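Local coordinates for protein diguanylate cyclase/phosphodiesterase (Caldicellulosiruptor saccharolyticus, PDB 3MTK) that probably belongs to a cyclic-guanylate-specific phosphodiesterase with further domains, this chain being its GGDEF (diguanylate cyclase-type) domain, at residues A[68-73]-A[86-91]; A[22-27]-A[79-84]. One frame throughout, in Å; residues are numbered along the deposited sequence.

Contact 1 of 2, residues A[68-73]-A[86-91]; sequences KRIKDI and DRFAII
I70 meets F88 and I90 through two separate branches, and these three buried side chains account for the contact. The CD1 methyl of I70 lies over one face of the F88 ring, 3.5 Å from its centroid and 21° off the ring normal, which is the geometry of a CH-pi interaction. Its displacement from the ring centre can be traced atom by atom: I70 CD1 is 3.3 Å from F88 CG but 4.1 Å from F88 CE1, so the methyl sits nearer the root of the ring. The second branch of I70 ends in CG2, whose partner is I90 CD1 at 3.4 Å, a tight methyl-to-methyl packing.

The torsions explain this division. In I70, CG1 stands anti to the carbonyl carbon (chi1 -63°) and the chain then runs on extended, carrying CD1 out to the ring while CG2 is left closer to the helix for I90. Only apolar atoms meet between these side chains, so the contact is one of van der Waals packing and the CH-pi interaction.

Behind this first shell, backbone hydrogen bonds tie F88 to L42 and I90 to I40, fixing the strand from which both side chains project toward helix 56-74. A89, between them, points away from that helix and touches L21 on helix 18-30. L108 of helix 97-108 also touches I70. Helix 56-74 therefore packs on one face of the mixed sheet beside helix 97-108, while strand 87-93 runs between strands 79-84 and 37-44, with helix 18-30 against its reverse face.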
# COMPACT_ATOMS: atom_id res chain seq x y z
N LYS A 68 9.65 -4.37 1.96
CA LYS A 68 10.41 -4.16 3.18
C LYS A 68 10.49 -2.69 3.57
O LYS A 68 10.35 -2.35 4.75
CB LYS A 68 11.80 -4.78 3.05
CG LYS A 68 11.72 -6.30 2.92
CD LYS A 68 13.08 -6.97 2.88
CE LYS A 68 12.93 -8.48 2.67
NZ LYS A 68 14.25 -9.13 2.44
N ARG A 69 10.68 -1.82 2.59
CA ARG A 69 10.73 -0.40 2.89
C ARG A 69 9.36 0.04 3.44
O ARG A 69 9.28 0.76 4.43
CB ARG A 69 11.09 0.39 1.63
CG ARG A 69 11.34 1.86 1.85
CD ARG A 69 11.95 2.56 0.61
NE ARG A 69 13.22 1.98 0.19
CZ ARG A 69 13.97 2.47 -0.80
NH1 ARG A 69 13.57 3.55 -1.47
NH2 ARG A 69 15.13 1.89 -1.13
N ILE A 70 8.29 -0.41 2.80
CA ILE A 70 6.95 -0.06 3.25
C ILE A 70 6.81 -0.58 4.68
O ILE A 70 6.41 0.13 5.59
CB ILE A 70 5.87 -0.73 2.37
CG1 ILE A 70 5.96 -0.22 0.93
CG2 ILE A 70 4.50 -0.45 2.94
CD1 ILE A 70 4.87 -0.77 0.02
N LYS A 71 7.16 -1.85 4.86
CA LYS A 71 7.08 -2.47 6.16
C LYS A 71 7.90 -1.65 7.16
O LYS A 71 7.50 -1.47 8.31
CB LYS A 71 7.59 -3.91 6.06
CG LYS A 71 7.47 -4.74 7.31
CD LYS A 71 7.06 -6.19 7.00
CE LYS A 71 7.98 -6.88 5.99
NZ LYS A 71 9.36 -7.10 6.48
N ASP A 72 9.04 -1.13 6.71
CA ASP A 72 9.92 -0.36 7.58
C ASP A 72 9.40 1.01 8.01
O ASP A 72 9.31 1.29 9.21
CB ASP A 72 11.30 -0.21 6.92
CG ASP A 72 12.31 0.48 7.83
OD1 ASP A 72 12.47 1.73 7.75
OD2 ASP A 72 12.95 -0.23 8.63
N ILE A 73 9.06 1.88 7.07
CA ILE A 73 8.59 3.20 7.46
C ILE A 73 7.17 3.11 8.02
O ILE A 73 6.67 4.05 8.63
CB ILE A 73 8.66 4.23 6.29
CG1 ILE A 73 7.36 4.24 5.49
CG2 ILE A 73 9.85 3.91 5.38
CD1 ILE A 73 7.07 2.96 4.75
N ASP A 86 0.89 -5.24 -8.20
CA ASP A 86 1.59 -3.96 -8.06
C ASP A 86 1.00 -3.06 -6.98
O ASP A 86 1.20 -1.84 -7.01
CB ASP A 86 1.55 -3.20 -9.39
CG ASP A 86 0.14 -2.83 -9.79
OD1 ASP A 86 -0.80 -3.21 -9.06
OD2 ASP A 86 -0.04 -2.16 -10.84
N ARG A 87 0.28 -3.63 -6.03
CA ARG A 87 -0.36 -2.80 -5.03
C ARG A 87 -0.23 -3.27 -3.60
O ARG A 87 -0.37 -4.45 -3.32
CB ARG A 87 -1.84 -2.64 -5.39
CG ARG A 87 -2.69 -2.01 -4.30
CD ARG A 87 -4.13 -1.92 -4.75
NE ARG A 87 -4.28 -1.20 -6.01
CZ ARG A 87 -5.44 -0.80 -6.51
NH1 ARG A 87 -6.57 -1.07 -5.85
NH2 ARG A 87 -5.50 -0.13 -7.66
N PHE A 88 0.02 -2.32 -2.70
CA PHE A 88 0.17 -2.62 -1.28
C PHE A 88 -0.91 -1.87 -0.51
O PHE A 88 -1.49 -0.90 -1.01
CB PHE A 88 1.53 -2.16 -0.76
CG PHE A 88 2.69 -2.95 -1.29
CD1 PHE A 88 3.20 -4.04 -0.59
CD2 PHE A 88 3.33 -2.57 -2.48
CE1 PHE A 88 4.33 -4.74 -1.05
CE2 PHE A 88 4.45 -3.26 -2.94
CZ PHE A 88 4.95 -4.35 -2.22
N ALA A 89 -1.16 -2.33 0.72
CA ALA A 89 -2.16 -1.71 1.60
C ALA A 89 -1.61 -1.53 3.02
O ALA A 89 -0.83 -2.35 3.50
CB ALA A 89 -3.42 -2.56 1.65
N ILE A 90 -2.02 -0.46 3.68
CA ILE A 90 -1.57 -0.21 5.04
C ILE A 90 -2.74 0.17 5.93
O ILE A 90 -3.67 0.86 5.50
CB ILE A 90 -0.56 0.96 5.12
CG1 ILE A 90 0.63 0.72 4.19
CG2 ILE A 90 -0.08 1.10 6.57
CD1 ILE A 90 1.52 -0.42 4.59
N ILE A 91 -2.70 -0.30 7.17
CA ILE A 91 -3.71 0.05 8.16
C ILE A 91 -2.87 0.87 9.11
O ILE A 91 -1.86 0.37 9.62
CB ILE A 91 -4.21 -1.15 8.96
CG1 ILE A 91 -4.81 -2.21 8.04
CG2 ILE A 91 -5.22 -0.67 9.99
CD1 ILE A 91 -6.03 -1.77 7.30

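Contact 2 of 2, residues A[22-27]-A[79-84]; sequences IRWLNL and KAFKIG
W24 reaches from helix 18-30 to K79 and F81, two residues apart on strand 79-84, and its indole can be followed outward from CB. W24 leaves the helix with CB already directed at the strand, and the six-membered ring makes the contacts. CE3 comes first, at the edge of the F81 ring and in its plane; the modelled spacing is too short to be trusted in detail. CZ3 follows, 3.5 Å from F81 CE2 and 3.6 Å from K79 CE. At the far end, W24 CH2 has K79 CE at 3.5 Å and K79 NZ at 3.3 Å, and W24 CZ2 is 3.8 Å from K79 NZ.

The six-membered ring of W24 and the ring of F81 have planes at 57° and centroids 5.6 Å apart, an oblique pairing. K79 instead lies over an indole face: its CE is 3.8 Å from the centroid of the W24 six-membered ring and 22° off the normal, a CH-pi contact. Bends at chi2 and chi3, each near -65°, fold the lysine chain back so that this methylene crosses the indole. Replacing W24 by an alanine would take away the whole indole, and the CE methylene of K79 would probably lose its aromatic surface while a gap opened beside the edge of F81.

P16, in the loop before the helix, touches both W24 and F81. Farther along 79-84, I83 and G84 both face R87 in a classic beta bulge. This is helix-on-sheet packing at the outermost strand of a GGDEF domain, whose signature hairpin is here a degenerate G84-F85-D86-R87-F88.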
# COMPACT_ATOMS: atom_id res chain seq x y z
N ILE A 22 -8.85 -8.06 4.77
CA ILE A 22 -10.28 -8.05 5.04
C ILE A 22 -10.63 -8.45 6.49
O ILE A 22 -11.41 -7.75 7.15
CB ILE A 22 -11.00 -8.96 4.04
CG1 ILE A 22 -10.94 -8.32 2.65
CG2 ILE A 22 -12.44 -9.21 4.50
CD1 ILE A 22 -11.60 -9.13 1.55
N ARG A 23 -10.05 -9.54 6.99
CA ARG A 23 -10.31 -9.95 8.36
C ARG A 23 -9.98 -8.78 9.28
O ARG A 23 -10.83 -8.32 10.04
CB ARG A 23 -9.45 -11.14 8.78
CG ARG A 23 -9.91 -12.50 8.29
CD ARG A 23 -9.22 -13.61 9.09
NE ARG A 23 -7.80 -13.32 9.29
CZ ARG A 23 -6.98 -14.06 10.02
NH1 ARG A 23 -7.42 -15.15 10.64
NH2 ARG A 23 -5.70 -13.71 10.14
N TRP A 24 -8.74 -8.30 9.21
CA TRP A 24 -8.33 -7.20 10.05
C TRP A 24 -9.17 -5.95 9.86
O TRP A 24 -9.28 -5.15 10.78
CB TRP A 24 -6.84 -6.88 9.84
CG TRP A 24 -5.93 -7.70 10.74
CD1 TRP A 24 -6.04 -7.86 12.10
CD2 TRP A 24 -4.76 -8.43 10.34
NE1 TRP A 24 -5.01 -8.64 12.57
CE2 TRP A 24 -4.21 -9.00 11.51
CE3 TRP A 24 -4.13 -8.65 9.11
CZ2 TRP A 24 -3.05 -9.78 11.49
CZ3 TRP A 24 -2.96 -9.43 9.09
CH2 TRP A 24 -2.44 -9.98 10.27
N LEU A 25 -9.78 -5.79 8.69
CA LEU A 25 -10.63 -4.63 8.46
C LEU A 25 -11.94 -4.77 9.24
O LEU A 25 -12.35 -3.84 9.93
CB LEU A 25 -10.94 -4.46 6.97
CG LEU A 25 -9.95 -3.60 6.18
CD1 LEU A 25 -10.31 -3.60 4.70
CD2 LEU A 25 -9.97 -2.17 6.72
N ASN A 26 -12.58 -5.92 9.12
CA ASN A 26 -13.83 -6.16 9.84
C ASN A 26 -13.61 -5.98 11.33
O ASN A 26 -14.47 -5.46 12.04
CB ASN A 26 -14.34 -7.58 9.59
CG ASN A 26 -14.67 -7.83 8.13
OD1 ASN A 26 -15.07 -6.91 7.41
ND2 ASN A 26 -14.51 -9.07 7.69
N LEU A 27 -12.45 -6.42 11.81
CA LEU A 27 -12.12 -6.29 13.22
C LEU A 27 -12.08 -4.82 13.59
O LEU A 27 -12.83 -4.35 14.44
CB LEU A 27 -10.76 -6.92 13.50
CG LEU A 27 -10.54 -7.34 14.95
CD1 LEU A 27 -11.05 -8.76 15.13
CD2 LEU A 27 -9.06 -7.26 15.30
N LYS A 79 -0.06 -2.12 10.12
CA LYS A 79 -0.00 -3.32 9.30
C LYS A 79 0.21 -3.01 7.82
O LYS A 79 -0.30 -2.02 7.30
CB LYS A 79 -1.30 -4.12 9.46
CG LYS A 79 -1.49 -4.72 10.84
CD LYS A 79 -0.45 -5.79 11.12
CE LYS A 79 -0.58 -6.97 10.15
NZ LYS A 79 0.26 -8.15 10.55
N ALA A 80 0.97 -3.88 7.16
CA ALA A 80 1.26 -3.73 5.75
C ALA A 80 0.84 -5.01 5.03
O ALA A 80 1.11 -6.11 5.51
CB ALA A 80 2.75 -3.48 5.55
N PHE A 81 0.19 -4.87 3.88
CA PHE A 81 -0.28 -6.02 3.11
C PHE A 81 0.05 -5.93 1.63
O PHE A 81 0.23 -4.83 1.08
CB PHE A 81 -1.79 -6.17 3.24
CG PHE A 81 -2.30 -5.96 4.63
CD1 PHE A 81 -2.45 -4.68 5.15
CD2 PHE A 81 -2.62 -7.05 5.44
CE1 PHE A 81 -2.90 -4.48 6.46
CE2 PHE A 81 -3.08 -6.86 6.75
CZ PHE A 81 -3.22 -5.58 7.26
N LYS A 82 0.11 -7.08 0.97
CA LYS A 82 0.35 -7.14 -0.46
C LYS A 82 -0.96 -7.67 -1.03
O LYS A 82 -1.26 -8.85 -0.89
CB LYS A 82 1.49 -8.09 -0.81
CG LYS A 82 1.75 -8.20 -2.31
CD LYS A 82 2.38 -6.92 -2.88
CE LYS A 82 2.48 -6.94 -4.40
NZ LYS A 82 3.12 -8.17 -4.97
N ILE A 83 -1.74 -6.79 -1.66
CA ILE A 83 -3.04 -7.18 -2.18
C ILE A 83 -3.18 -7.28 -3.69
O ILE A 83 -4.22 -7.69 -4.19
CB ILE A 83 -4.11 -6.21 -1.66
CG1 ILE A 83 -3.77 -4.78 -2.09
CG2 ILE A 83 -4.18 -6.29 -0.14
CD1 ILE A 83 -4.77 -3.76 -1.60
N GLY A 84 -2.14 -6.92 -4.42
CA GLY A 84 -2.20 -6.99 -5.87
C GLY A 84 -0.79 -7.10 -6.39
O GLY A 84 0.16 -6.84 -5.66

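Contacts 1 and 2 have centres 11 Å apart and lie on opposite faces of one sheet, joined through neighbouring antiparallel strands 79-84 and 87-93. Probable backbone hydrogen bonds connect them directly: F81 N to A89 O at 2.7 Å and I91 N to K79 O at 3.0 Å. Side-chain packing adds I91 CG1 against F81 CE1 at 3.4 Å. Alternation separates the layers, F88 and I90 meeting helix 56-74 whereas K79 and F81 meet helix 18-30. The turn between the strands carries the position of the GGDEF signature, which in active cyclases belongs to the catalytic site; its departure from that sequence is consistent with lost or altered cyclase activity.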